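Local coordinates for mannitol dehydrogenase (Pseudomonas fluorescens, PDB 1LJ8), which probably catalyses the NAD-dependent oxidation of mannitol to fructose, and binds NAD in this structure, at residues A[232-237]-A[365-370]; A[86-91]-A[255-260]; A[316-321]-A[360-365]. All blocks are in the same frame, centred on the assembly; numbering follows the deposited sequence.

Contact 1 (A[232-237]-A[365-370]). With NAD (nicotinamide-adenine-dinucleotide), chain B.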
loop_
_atom_site.group_PDB
_atom_site.type_symbol
_atom_site.label_atom_id
_atom_site.label_comp_id
_atom_site.label_asym_id
_atom_site.label_seq_id
_atom_site.Cartn_x
_atom_site.Cartn_y
_atom_site.Cartn_z
ATOM N N ILE A 232 9.591 2.532 -0.073
ATOM C CA ILE A 232 9.499 1.462 -1.082
ATOM C C ILE A 232 9.938 0.160 -0.431
ATOM O O ILE A 232 11.065 0.012 0.061
ATOM C CB ILE A 232 10.327 1.809 -2.325
ATOM C CG1 ILE A 232 9.649 3.001 -3.059
ATOM C CG2 ILE A 232 10.394 0.612 -3.274
ATOM C CD1 ILE A 232 10.656 3.718 -4.056
ATOM N N THR A 233 9.023 -0.805 -0.477
ATOM C CA THR A 233 9.236 -2.079 0.214
ATOM C C THR A 233 8.892 -3.239 -0.714
ATOM O O THR A 233 7.725 -3.628 -0.873
ATOM C CB THR A 233 8.351 -2.112 1.517
ATOM O OG1 THR A 233 8.666 -0.974 2.363
ATOM C CG2 THR A 233 8.595 -3.453 2.314
ATOM N N PRO A 234 9.892 -3.786 -1.376
ATOM C CA PRO A 234 9.661 -4.909 -2.299
ATOM C C PRO A 234 9.141 -6.165 -1.538
ATOM O O PRO A 234 9.170 -6.206 -0.292
ATOM C CB PRO A 234 11.070 -5.212 -2.839
ATOM C CG PRO A 234 11.806 -3.853 -2.721
ATOM C CD PRO A 234 11.303 -3.301 -1.407
HETATM N N MSE A 235 8.736 -7.174 -2.314
HETATM C CA MSE A 235 8.352 -8.474 -1.754
HETATM C C MSE A 235 9.651 -9.182 -1.400
HETATM O O MSE A 235 10.687 -8.975 -2.057
HETATM C CB MSE A 235 7.592 -9.332 -2.790
HETATM C CG MSE A 235 6.392 -8.621 -3.376
HETATM SE SE MSE A 235 5.474 -9.877 -4.570
HETATM C CE MSE A 235 6.831 -9.949 -5.995
ATOM N N THR A 236 9.635 -9.968 -0.329
ATOM C CA THR A 236 10.835 -10.684 0.041
ATOM C C THR A 236 10.863 -11.960 -0.801
ATOM O O THR A 236 10.268 -12.952 -0.475
ATOM C CB THR A 236 10.830 -11.026 1.538
ATOM O OG1 THR A 236 10.976 -9.790 2.273
ATOM C CG2 THR A 236 12.009 -11.991 1.896
ATOM N N SER A 237 11.568 -11.896 -1.910
ATOM C CA SER A 237 11.701 -13.070 -2.783
ATOM C C SER A 237 12.831 -13.947 -2.193
ATOM O O SER A 237 13.554 -13.572 -1.252
ATOM C CB SER A 237 12.104 -12.572 -4.161
ATOM O OG SER A 237 13.377 -11.959 -4.005
ATOM N N GLN A 365 19.342 0.651 -7.852
ATOM C CA GLN A 365 19.505 -0.673 -8.453
ATOM C C GLN A 365 19.582 -1.776 -7.416
ATOM O O GLN A 365 19.153 -2.898 -7.673
ATOM C CB GLN A 365 20.793 -0.736 -9.300
ATOM C CG GLN A 365 21.015 0.493 -10.190
ATOM C CD GLN A 365 20.293 0.418 -11.524
ATOM O OE1 GLN A 365 20.443 -0.559 -12.265
ATOM N NE2 GLN A 365 19.502 1.462 -11.848
ATOM N N ALA A 366 20.114 -1.455 -6.245
ATOM C CA ALA A 366 20.302 -2.484 -5.224
ATOM C C ALA A 366 19.005 -3.050 -4.657
ATOM O O ALA A 366 18.954 -4.219 -4.309
ATOM C CB ALA A 366 21.119 -1.913 -4.103
ATOM N N ILE A 367 17.971 -2.208 -4.578
ATOM C CA ILE A 367 16.690 -2.618 -3.969
ATOM C C ILE A 367 15.950 -3.711 -4.723
ATOM O O ILE A 367 15.248 -4.538 -4.124
ATOM C CB ILE A 367 15.789 -1.352 -3.746
ATOM C CG1 ILE A 367 14.591 -1.618 -2.793
ATOM C CG2 ILE A 367 15.298 -0.864 -5.101
ATOM C CD1 ILE A 367 14.974 -2.156 -1.414
ATOM N N ALA A 368 16.061 -3.730 -6.038
ATOM C CA ALA A 368 15.411 -4.763 -6.824
ATOM C C ALA A 368 13.902 -4.931 -6.517
ATOM O O ALA A 368 13.401 -6.011 -6.174
ATOM C CB ALA A 368 16.174 -6.114 -6.653
ATOM N N ASP A 369 13.173 -3.839 -6.691
ATOM C CA ASP A 369 11.734 -3.844 -6.470
ATOM C C ASP A 369 11.048 -4.444 -7.690
ATOM O O ASP A 369 11.300 -4.064 -8.839
ATOM C CB ASP A 369 11.263 -2.407 -6.199
ATOM C CG ASP A 369 9.801 -2.356 -5.774
ATOM O OD1 ASP A 369 9.316 -3.423 -5.369
ATOM O OD2 ASP A 369 9.175 -1.270 -5.853
ATOM N N GLN A 370 10.182 -5.399 -7.447
ATOM C CA GLN A 370 9.567 -6.157 -8.525
ATOM C C GLN A 370 8.410 -5.549 -9.282
ATOM O O GLN A 370 7.454 -5.107 -8.666
ATOM C CB GLN A 370 9.081 -7.508 -7.982
ATOM C CG GLN A 370 10.135 -8.245 -7.160
ATOM C CD GLN A 370 10.002 -7.973 -5.652
ATOM O OE1 GLN A 370 9.203 -7.147 -5.211
ATOM N NE2 GLN A 370 10.808 -8.701 -4.857
HETATM P PA NAD B . 1.939 -7.403 1.344
HETATM O O1A NAD B . 1.446 -8.133 0.205
HETATM O O2A NAD B . 3.250 -7.692 1.992
HETATM O O5B NAD B . 0.883 -7.470 2.541
HETATM C C5B NAD B . -0.505 -7.080 2.303
HETATM C C4B NAD B . -1.135 -7.448 3.662
HETATM O O4B NAD B . -2.566 -7.050 3.586
HETATM C C3B NAD B . -1.239 -8.982 3.980
HETATM O O3B NAD B . -1.077 -9.108 5.405
HETATM C C2B NAD B . -2.649 -9.344 3.490
HETATM O O2B NAD B . -3.168 -10.519 4.099
HETATM C C1B NAD B . -3.428 -8.124 3.942
HETATM N N9A NAD B . -4.675 -7.909 3.279
HETATM C C8A NAD B . -5.009 -7.903 1.940
HETATM N N7A NAD B . -6.276 -7.620 1.738
HETATM C C5A NAD B . -6.787 -7.433 3.013
HETATM C C6A NAD B . -8.087 -7.093 3.403
HETATM N N6A NAD B . -9.113 -6.861 2.583
HETATM N N1A NAD B . -8.346 -6.982 4.762
HETATM C C2A NAD B . -7.347 -7.191 5.711
HETATM N N3A NAD B . -6.044 -7.508 5.347
HETATM C C4A NAD B . -5.824 -7.620 3.971
HETATM O O3 NAD B . 1.881 -5.874 0.923
HETATM P PN NAD B . 2.716 -4.597 1.431
HETATM O O1N NAD B . 3.875 -4.406 0.554
HETATM O O2N NAD B . 2.965 -4.783 2.863
HETATM O O5D NAD B . 1.730 -3.405 1.126
HETATM C C5D NAD B . 0.523 -3.348 1.875
HETATM C C4D NAD B . 0.006 -1.989 1.690
HETATM O O4D NAD B . 0.784 -0.966 2.346
HETATM C C3D NAD B . -0.215 -1.467 0.225
HETATM O O3D NAD B . -1.375 -2.026 -0.382
HETATM C C2D NAD B . -0.201 0.041 0.386
HETATM O O2D NAD B . -1.500 0.545 0.665
HETATM C C1D NAD B . 0.780 0.261 1.565
HETATM N N1N NAD B . 2.149 0.633 1.158
HETATM C C2N NAD B . 3.097 -0.248 0.607
HETATM C C3N NAD B . 4.296 0.274 0.194
HETATM C C7N NAD B . 5.330 -0.671 -0.445
HETATM O O7N NAD B . 6.310 -0.144 -0.992
HETATM N N7N NAD B . 5.139 -1.973 -0.479
HETATM C C4N NAD B . 4.579 1.722 0.303
HETATM C C5N NAD B . 3.595 2.566 0.903
HETATM C C6N NAD B . 2.349 2.037 1.344
#

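Contact 2 (A[86-91]-A[255-260])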
loop_
_atom_site.group_PDB
_atom_site.type_symbol
_atom_site.label_atom_id
_atom_site.label_comp_id
_atom_site.label_asym_id
_atom_site.label_seq_id
_atom_site.Cartn_x
_atom_site.Cartn_y
_atom_site.Cartn_z
ATOM N N TYR A 86 16.308 -5.083 6.235
ATOM C CA TYR A 86 17.515 -5.081 5.397
ATOM C C TYR A 86 17.367 -3.958 4.379
ATOM O O TYR A 86 16.659 -4.114 3.371
ATOM C CB TYR A 86 17.590 -6.452 4.725
ATOM C CG TYR A 86 18.813 -6.765 3.865
ATOM C CD1 TYR A 86 19.992 -6.045 4.001
ATOM C CD2 TYR A 86 18.781 -7.825 2.958
ATOM C CE1 TYR A 86 21.168 -6.390 3.222
ATOM C CE2 TYR A 86 19.929 -8.177 2.198
ATOM C CZ TYR A 86 21.102 -7.450 2.352
ATOM O OH TYR A 86 22.236 -7.820 1.642
ATOM N N GLU A 87 18.048 -2.840 4.641
ATOM C CA GLU A 87 17.982 -1.677 3.748
ATOM C C GLU A 87 18.892 -1.888 2.551
ATOM O O GLU A 87 20.011 -2.342 2.701
ATOM C CB GLU A 87 18.393 -0.385 4.498
ATOM C CG GLU A 87 17.428 0.024 5.643
ATOM C CD GLU A 87 17.891 1.267 6.382
ATOM O OE1 GLU A 87 19.097 1.604 6.245
ATOM O OE2 GLU A 87 17.059 1.881 7.116
ATOM N N LEU A 88 18.394 -1.599 1.350
ATOM C CA LEU A 88 19.189 -1.784 0.134
ATOM C C LEU A 88 19.186 -0.485 -0.672
ATOM O O LEU A 88 18.132 0.054 -0.957
ATOM C CB LEU A 88 18.597 -2.919 -0.693
ATOM C CG LEU A 88 18.551 -4.305 -0.030
ATOM C CD1 LEU A 88 17.557 -5.219 -0.791
ATOM C CD2 LEU A 88 19.947 -4.885 -0.019
ATOM N N GLY A 89 20.371 0.028 -0.998
ATOM C CA GLY A 89 20.460 1.271 -1.766
ATOM C C GLY A 89 21.834 1.393 -2.452
ATOM O O GLY A 89 22.759 0.675 -2.078
ATOM N N ASP A 90 21.959 2.293 -3.435
ATOM C CA ASP A 90 23.212 2.496 -4.181
ATOM C C ASP A 90 24.101 3.579 -3.602
ATOM O O ASP A 90 25.313 3.408 -3.489
ATOM C CB ASP A 90 22.935 2.924 -5.622
ATOM C CG ASP A 90 22.101 1.954 -6.376
ATOM O OD1 ASP A 90 22.073 0.748 -6.034
ATOM O OD2 ASP A 90 21.486 2.406 -7.362
ATOM N N THR A 91 23.497 4.741 -3.362
ATOM C CA THR A 91 24.179 5.893 -2.787
ATOM C C THR A 91 23.901 5.580 -1.329
ATOM O O THR A 91 23.313 6.359 -0.586
ATOM C CB THR A 91 23.509 7.218 -3.284
ATOM O OG1 THR A 91 22.079 7.138 -3.148
ATOM C CG2 THR A 91 23.824 7.437 -4.763
ATOM N N PRO A 255 12.690 -11.863 6.174
ATOM C CA PRO A 255 13.159 -10.519 6.508
ATOM C C PRO A 255 12.323 -9.515 5.686
ATOM O O PRO A 255 11.555 -9.927 4.810
ATOM C CB PRO A 255 14.613 -10.531 6.041
ATOM C CG PRO A 255 14.597 -11.474 4.825
ATOM C CD PRO A 255 13.616 -12.594 5.287
ATOM N N VAL A 256 12.429 -8.228 5.991
ATOM C CA VAL A 256 11.735 -7.216 5.168
ATOM C C VAL A 256 12.859 -6.411 4.492
ATOM O O VAL A 256 13.858 -6.079 5.138
ATOM C CB VAL A 256 10.808 -6.277 5.974
ATOM C CG1 VAL A 256 11.597 -5.399 7.002
ATOM C CG2 VAL A 256 10.032 -5.340 4.966
ATOM N N VAL A 257 12.734 -6.186 3.184
ATOM C CA VAL A 257 13.752 -5.403 2.474
ATOM C C VAL A 257 13.103 -4.065 2.102
ATOM O O VAL A 257 11.888 -4.011 1.826
ATOM C CB VAL A 257 14.254 -6.120 1.170
ATOM C CG1 VAL A 257 15.108 -7.348 1.561
ATOM C CG2 VAL A 257 13.099 -6.540 0.294
ATOM N N CYS A 258 13.899 -2.994 2.069
ATOM C CA CYS A 258 13.313 -1.671 1.786
ATOM C C CYS A 258 14.429 -0.704 1.453
ATOM O O CYS A 258 15.606 -0.988 1.709
ATOM C CB CYS A 258 12.569 -1.149 3.041
ATOM S SG CYS A 258 13.576 -1.104 4.587
ATOM N N GLU A 259 14.064 0.419 0.828
ATOM C CA GLU A 259 15.046 1.443 0.495
ATOM C C GLU A 259 15.438 2.214 1.748
ATOM O O GLU A 259 14.759 2.175 2.746
ATOM C CB GLU A 259 14.456 2.440 -0.512
ATOM C CG GLU A 259 13.241 3.129 0.046
ATOM C CD GLU A 259 12.677 4.252 -0.829
ATOM O OE1 GLU A 259 11.483 4.542 -0.647
ATOM O OE2 GLU A 259 13.403 4.872 -1.655
ATOM N N PRO A 260 16.551 2.948 1.688
ATOM C CA PRO A 260 17.018 3.744 2.834
ATOM C C PRO A 260 16.046 4.874 3.160
ATOM O O PRO A 260 15.805 5.183 4.328
ATOM C CB PRO A 260 18.382 4.324 2.361
ATOM C CG PRO A 260 18.783 3.467 1.214
ATOM C CD PRO A 260 17.529 2.905 0.592
HETATM O O HOH W 1 17.409 4.965 6.412
#

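Contact 3 (A[316-321]-A[360-365])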
loop_
_atom_site.group_PDB
_atom_site.type_symbol
_atom_site.label_atom_id
_atom_site.label_comp_id
_atom_site.label_asym_id
_atom_site.label_seq_id
_atom_site.Cartn_x
_atom_site.Cartn_y
_atom_site.Cartn_z
ATOM N N ARG A 316 11.565 -6.711 -15.411
ATOM C CA ARG A 316 10.957 -7.319 -14.214
ATOM C C ARG A 316 11.217 -6.522 -12.934
ATOM O O ARG A 316 10.642 -6.828 -11.884
ATOM C CB ARG A 316 11.424 -8.787 -14.057
ATOM C CG ARG A 316 10.740 -9.764 -15.061
ATOM C CD ARG A 316 9.225 -9.816 -14.914
ATOM N NE ARG A 316 8.527 -10.773 -15.809
ATOM C CZ ARG A 316 8.064 -10.498 -17.033
ATOM N NH1 ARG A 316 8.217 -9.287 -17.557
ATOM N NH2 ARG A 316 7.392 -11.428 -17.711
ATOM N N PHE A 317 12.085 -5.511 -12.996
ATOM C CA PHE A 317 12.360 -4.662 -11.820
ATOM C C PHE A 317 12.192 -3.210 -12.156
ATOM O O PHE A 317 12.391 -2.808 -13.314
ATOM C CB PHE A 317 13.790 -4.863 -11.310
ATOM C CG PHE A 317 14.027 -6.250 -10.859
ATOM C CD1 PHE A 317 14.496 -7.219 -11.760
ATOM C CD2 PHE A 317 13.708 -6.624 -9.557
ATOM C CE1 PHE A 317 14.650 -8.543 -11.368
ATOM C CE2 PHE A 317 13.853 -7.944 -9.151
ATOM C CZ PHE A 317 14.326 -8.909 -10.055
ATOM N N VAL A 318 11.839 -2.423 -11.149
ATOM C CA VAL A 318 11.650 -0.995 -11.352
ATOM C C VAL A 318 12.929 -0.310 -11.860
ATOM O O VAL A 318 12.853 0.530 -12.764
ATOM C CB VAL A 318 11.181 -0.307 -10.032
ATOM C CG1 VAL A 318 11.079 1.201 -10.220
ATOM C CG2 VAL A 318 9.787 -0.888 -9.649
ATOM N N HIS A 319 14.093 -0.679 -11.330
ATOM C CA HIS A 319 15.315 -0.010 -11.788
ATOM C C HIS A 319 15.624 -0.270 -13.248
ATOM O O HIS A 319 16.295 0.552 -13.875
ATOM C CB HIS A 319 16.544 -0.380 -10.935
ATOM C CG HIS A 319 16.937 -1.825 -11.008
ATOM N ND1 HIS A 319 16.390 -2.796 -10.192
ATOM C CD2 HIS A 319 17.886 -2.449 -11.750
ATOM C CE1 HIS A 319 16.985 -3.954 -10.423
ATOM N NE2 HIS A 319 17.901 -3.769 -11.362
ATOM N N GLU A 320 15.137 -1.388 -13.785
ATOM C CA GLU A 320 15.361 -1.708 -15.212
ATOM C C GLU A 320 14.623 -0.711 -16.074
ATOM O O GLU A 320 15.151 -0.286 -17.100
ATOM C CB GLU A 320 14.872 -3.093 -15.550
ATOM C CG GLU A 320 15.781 -4.126 -14.908
ATOM C CD GLU A 320 15.320 -5.518 -15.103
ATOM O OE1 GLU A 320 14.128 -5.760 -15.366
ATOM O OE2 GLU A 320 16.174 -6.418 -14.957
ATOM N N THR A 321 13.401 -0.345 -15.681
ATOM C CA THR A 321 12.684 0.659 -16.464
ATOM C C THR A 321 13.417 1.993 -16.368
ATOM O O THR A 321 13.432 2.761 -17.326
ATOM C CB THR A 321 11.211 0.891 -15.992
ATOM O OG1 THR A 321 11.190 1.548 -14.697
ATOM C CG2 THR A 321 10.453 -0.446 -15.978
ATOM N N ASP A 360 15.296 9.430 -8.747
ATOM C CA ASP A 360 16.473 8.882 -8.046
ATOM C C ASP A 360 16.124 7.596 -7.277
ATOM O O ASP A 360 16.837 6.593 -7.334
ATOM C CB ASP A 360 17.037 9.860 -7.011
ATOM C CG ASP A 360 17.598 11.171 -7.631
ATOM O OD1 ASP A 360 17.969 11.168 -8.823
ATOM O OD2 ASP A 360 17.651 12.191 -6.897
ATOM N N ARG A 361 15.020 7.651 -6.525
ATOM C CA ARG A 361 14.610 6.464 -5.737
ATOM C C ARG A 361 14.203 5.278 -6.616
ATOM O O ARG A 361 14.545 4.115 -6.323
ATOM C CB ARG A 361 13.484 6.854 -4.768
ATOM C CG ARG A 361 13.998 7.738 -3.623
ATOM C CD ARG A 361 12.817 8.401 -2.870
ATOM N NE ARG A 361 11.901 7.351 -2.380
ATOM C CZ ARG A 361 10.615 7.574 -2.052
ATOM N NH1 ARG A 361 10.096 8.804 -2.150
ATOM N NH2 ARG A 361 9.849 6.559 -1.634
ATOM N N PHE A 362 13.515 5.540 -7.717
ATOM C CA PHE A 362 13.162 4.416 -8.587
ATOM C C PHE A 362 14.397 3.854 -9.314
ATOM O O PHE A 362 14.365 2.735 -9.793
ATOM C CB PHE A 362 12.167 4.828 -9.689
ATOM C CG PHE A 362 10.755 5.070 -9.217
ATOM C CD1 PHE A 362 9.772 5.364 -10.163
ATOM C CD2 PHE A 362 10.407 5.046 -7.877
ATOM C CE1 PHE A 362 8.451 5.633 -9.767
ATOM C CE2 PHE A 362 9.090 5.322 -7.454
ATOM C CZ PHE A 362 8.115 5.616 -8.409
ATOM N N SER A 363 15.466 4.656 -9.414
ATOM C CA SER A 363 16.706 4.240 -10.092
ATOM C C SER A 363 17.615 3.416 -9.191
ATOM O O SER A 363 18.661 2.895 -9.641
ATOM C CB SER A 363 17.458 5.486 -10.623
ATOM O OG SER A 363 16.627 6.209 -11.537
ATOM N N ASN A 364 17.220 3.287 -7.920
ATOM C CA ASN A 364 17.974 2.471 -6.933
ATOM C C ASN A 364 18.125 1.041 -7.502
ATOM O O ASN A 364 17.170 0.273 -7.645
ATOM C CB ASN A 364 17.173 2.489 -5.613
ATOM C CG ASN A 364 17.784 1.641 -4.511
ATOM O OD1 ASN A 364 18.678 0.820 -4.730
ATOM N ND2 ASN A 364 17.266 1.830 -3.299
ATOM N N GLN A 365 19.342 0.651 -7.852
ATOM C CA GLN A 365 19.505 -0.673 -8.453
ATOM C C GLN A 365 19.582 -1.776 -7.416
ATOM O O GLN A 365 19.153 -2.898 -7.673
ATOM C CB GLN A 365 20.793 -0.736 -9.300
ATOM C CG GLN A 365 21.015 0.493 -10.190
ATOM C CD GLN A 365 20.293 0.418 -11.524
ATOM O OE1 GLN A 365 20.443 -0.559 -12.265
ATOM N NE2 GLN A 365 19.502 1.462 -11.848
#

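Contact 1 (A[232-237]-A[365-370])
The nicotinamide end of the NAD site lies where the Rossmann domain meets the C-terminal domain. Loop 232-237 meets the nicotinamide through T233, and loop 365-370 backs it. T233 grips the carboxamide with its own N-H and carbonyl. T233 N donates to NAD O7N at 2.8 Å, and NAD N7N donates to T233 O at 3.1 Å. This pair of bonds fixes the rotation of the amide.

Two residues on, a second amide is held in the same two-point way. Q370 OE1 accepts from M235 N at 2.9 Å, on a lone pair in its carbonyl plane. Q370 NE2 donates to M235 O at 2.8 Å, from above the plane of that carbonyl. The Q370 chain turns about CB-CG (chi2 94°) to present both amide atoms to one residue. M235 is a selenomethionine, and its CE folds back against Q370 CD.

Between the two grips, P234 faces loop 365-370. P234 CG meets I367 CG1 at 3.6 Å, the two side chains crossing at about a right angle. D369 OD1 lies 3.4 Å from P234 CA, and its charge is paired with R373. D369 OD2 sits against I232 CG2. Here the backbone of a loop just after strand 227-230 holds the carboxamide, in an NAD site where the Rossmann and C-terminal domains meet.

Contact 2 (A[86-91]-A[255-260])
Strand 256-258 forms one edge of the Rossmann-domain sheet within this chain and runs parallel to strand 83-87. Three backbone bonds join the two segments. Y86 N donates to V256 O at 2.9 Å, nearly along the C=O axis. L88 N meets C258 O in the same way, also at 2.9 Å. Between them C258 N reaches Y86 O at 3.3 Å, a longer bond that comes from above the carbonyl plane. Y86 O also receives the CA-H of V257, and C258 O that of E87.

Y86 and V257 share one face of the sheet, where their side chains lie side by side. L88 CD1 also packs on V257 CB, the side chains crossing obliquely. L88 CD2 lies over one face of the Y86 ring. E87 and C258 occupy the other face of the sheet.

The carboxylate of E87 is well supplied: OE2 forms a salt bridge with R231 and OE1 accepts from E95 N. L88 O is satisfied by N364 ND2, while P260 CD packs 3.3 Å from L88 O. A water lies 2.6 Å from P260 O and 3.2 Å from E87 OE2 and bridges them.

Contact 3 (A[316-321]-A[360-365])
The start of helix 318-322 packs against the turn that follows helix 351-362 in the C-terminal domain. H319 carries the largest share of the contact. H319 CB lies 3.4 Å from N364 O and also touches Q365 NE2. CG takes the crowded position between the backbone N and the carbonyl carbon (chi1 64°), which brings one ring face under Q365 CA. Ring and amide planes are 72° apart. Q365 CA makes a CH-pi contact, 4.1 Å from the centroid of the H319 ring. H319 CD2 comes 3.2 Å from Q365 OE1. H319 ND1 and CE1 are each 3.7 Å from Q365 O, which sits over the same face toward the rim. H319 NE2, at the tip, is 4.0 Å from Q365 O. E320 CG lies over the opposite face.

Q365 is itself held: Q365 NE2 donates to S363 O at 2.8 Å, and OE1 accepts from N323. Beside this, V318 CG1 packs on F362 CB at 3.8 Å. An alanine at H319 would probably loosen the turn, since the ring surface under Q365 would be lost. Q365 O and OE1 lie near ring carbons and might slightly stabilise a protonated ring. The join rests on packing and CH contacts.

The three contacts lie on one side of the chain's centre. Contact 1 touches the cofactor directly, while in contact 3 the F362 side chain stays about 9 Å from NAD. The centres of contacts 1 and 2 are about 8 Å apart, and P234 CD packs on V257 O at 3.4 Å. Contacts 1 and 3 share Q365, and D369 O lies 2.9 Å from V318 N in a probable hydrogen bond. Links between contacts 2 and 3 cross from the Rossmann to the C-terminal domain: E259 OE1 forms a salt bridge to R361 NH2 at 2.8 Å, and D90 OD2 probably accepts from Q365 N. E259 OE1 also accepts from I232 N, beside the nicotinamide.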